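Methyltransferase 1 (Methanosarcina barkeri, PDB 2I2X) transfers the methyl group of methanol to a protein-bound corrinoid, the first step of methanogenesis from methanol, as a complex of MtaB and MtaC. Local coordinates at the interface of chains B and A. Sequence-based numbering; all coordinates share one arbitrary frame. Chains: chain A, Methyltransferase 1; chain B, Methyltransferase 1.

The interface of chains B and A. Residues chain B 133; chain A 157, 160-161, 165.
An arginine from a loop of MtaB, B:Arg133, lies across the turn after strand 153-158 in the Rossmann-like, corrinoid-binding domain of MtaC, over A:Asp160 and A:Val161, and ends at A:Glu165, a compact example of one long side chain joining two subunits by charge. The link is a salt bridge, with the terminal guanidinium nitrogen NH2 2.8 Å from the carboxylate oxygen OE2 of A:Glu165. The two side chains come from opposite directions, their flat groups tilted 31° apart; the contact is end-on through OE2, with the N-H bonds directed to either side, so the attraction is ionic rather than a directed hydrogen bond. CG anti to the backbone N (chi1 157°) sends the arginine chain away from its loop, and a bend at chi2 accompanies its course over A:Asp160, whose CB lies 3.8 Å from CD. The backbone carbonyl O of A:Asp160 lies over one guanidinium face, 3.5 Å from NE, and the methyl CG2 of A:Val161 stands off the same face, outward of NH1. The carboxylate of A:Asp160 stays apart, its OD1 5.5 Å from NE, and probably adds only a longer-range attraction. Replacing B:Arg133 by alanine would probably leave the carboxylate of A:Glu165 without this cationic mate and uncover the surface of A:Asp160 now packed under CD. Here the MtaB loop between strand 119-126 and helix 143-155 meets the MtaC turn leading into helix 164-173, with A:Glu165 in its first turn.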
ATOM      1  N   ARG B 133      -3.134 -32.540  11.250  1.00 29.82           N
ATOM      2  CA  ARG B 133      -1.854 -32.228  11.883  1.00 31.32           C
ATOM      3  C   ARG B 133      -0.662 -33.094  11.399  1.00 31.69           C
ATOM      4  O   ARG B 133       0.427 -32.576  11.201  1.00 31.74           O
ATOM      5  CB  ARG B 133      -2.028 -32.276  13.406  1.00 32.00           C
ATOM      6  CG  ARG B 133      -0.764 -32.519  14.237  1.00 34.39           C
ATOM      7  CD  ARG B 133      -0.894 -31.772  15.547  1.00 40.04           C
ATOM      8  NE  ARG B 133      -0.102 -32.273  16.674  1.00 44.30           N
ATOM      9  CZ  ARG B 133       1.229 -32.229  16.771  1.00 47.64           C
ATOM     10  NH1 ARG B 133       1.994 -31.758  15.784  1.00 49.66           N
ATOM     11  NH2 ARG B 133       1.805 -32.683  17.867  1.00 49.07           N
TER
ATOM     12  N   LEU A 157       9.336 -30.872  18.072  1.00 60.47           N
ATOM     13  CA  LEU A 157       7.923 -31.115  18.369  1.00 60.50           C
ATOM     14  C   LEU A 157       6.945 -31.053  17.191  1.00 60.36           C
ATOM     15  O   LEU A 157       5.783 -31.416  17.343  1.00 60.33           O
ATOM     16  CB  LEU A 157       7.442 -30.167  19.475  1.00 60.82           C
ATOM     17  CG  LEU A 157       7.408 -30.608  20.948  1.00 61.30           C
ATOM     18  CD1 LEU A 157       6.344 -31.674  21.174  1.00 63.40           C
ATOM     19  CD2 LEU A 157       8.744 -31.106  21.434  1.00 61.50           C
ATOM     20  N   ASP A 160       1.581 -28.330  14.319  1.00 61.72           N
ATOM     21  CA  ASP A 160       0.412 -27.701  14.896  1.00 61.99           C
ATOM     22  C   ASP A 160       0.341 -28.033  16.392  1.00 62.30           C
ATOM     23  O   ASP A 160      -0.526 -28.798  16.817  1.00 62.45           O
ATOM     24  CB  ASP A 160      -0.783 -28.255  14.101  1.00 61.87           C
ATOM     25  CG  ASP A 160      -2.119 -27.783  14.595  1.00 61.78           C
ATOM     26  OD1 ASP A 160      -3.111 -28.427  14.201  1.00 62.80           O
ATOM     27  OD2 ASP A 160      -2.194 -26.797  15.352  1.00 60.90           O
ATOM     28  N   VAL A 161       1.243 -27.436  17.179  1.00 62.66           N
ATOM     29  CA  VAL A 161       1.580 -27.915  18.548  1.00 63.06           C
ATOM     30  C   VAL A 161       0.868 -27.164  19.697  1.00 63.63           C
ATOM     31  O   VAL A 161       1.116 -25.977  19.908  1.00 63.40           O
ATOM     32  CB  VAL A 161       3.130 -27.942  18.783  1.00 63.01           C
ATOM     33  CG1 VAL A 161       3.472 -28.489  20.159  1.00 62.53           C
ATOM     34  CG2 VAL A 161       3.833 -28.776  17.717  1.00 62.43           C
ATOM     35  N   GLU A 165       1.366 -29.692  25.301  1.00 69.54           N
ATOM     36  CA  GLU A 165       2.342 -30.606  24.750  1.00 69.46           C
ATOM     37  C   GLU A 165       3.745 -30.026  24.801  1.00 69.44           C
ATOM     38  O   GLU A 165       4.733 -30.768  24.845  1.00 69.31           O
ATOM     39  CB  GLU A 165       1.968 -30.858  23.305  1.00 69.31           C
ATOM     40  CG  GLU A 165       2.048 -32.281  22.897  1.00 69.77           C
ATOM     41  CD  GLU A 165       1.539 -32.479  21.497  1.00 69.56           C
ATOM     42  OE1 GLU A 165       0.297 -32.551  21.315  1.00 67.88           O
ATOM     43  OE2 GLU A 165       2.397 -32.562  20.591  1.00 69.65           O
TER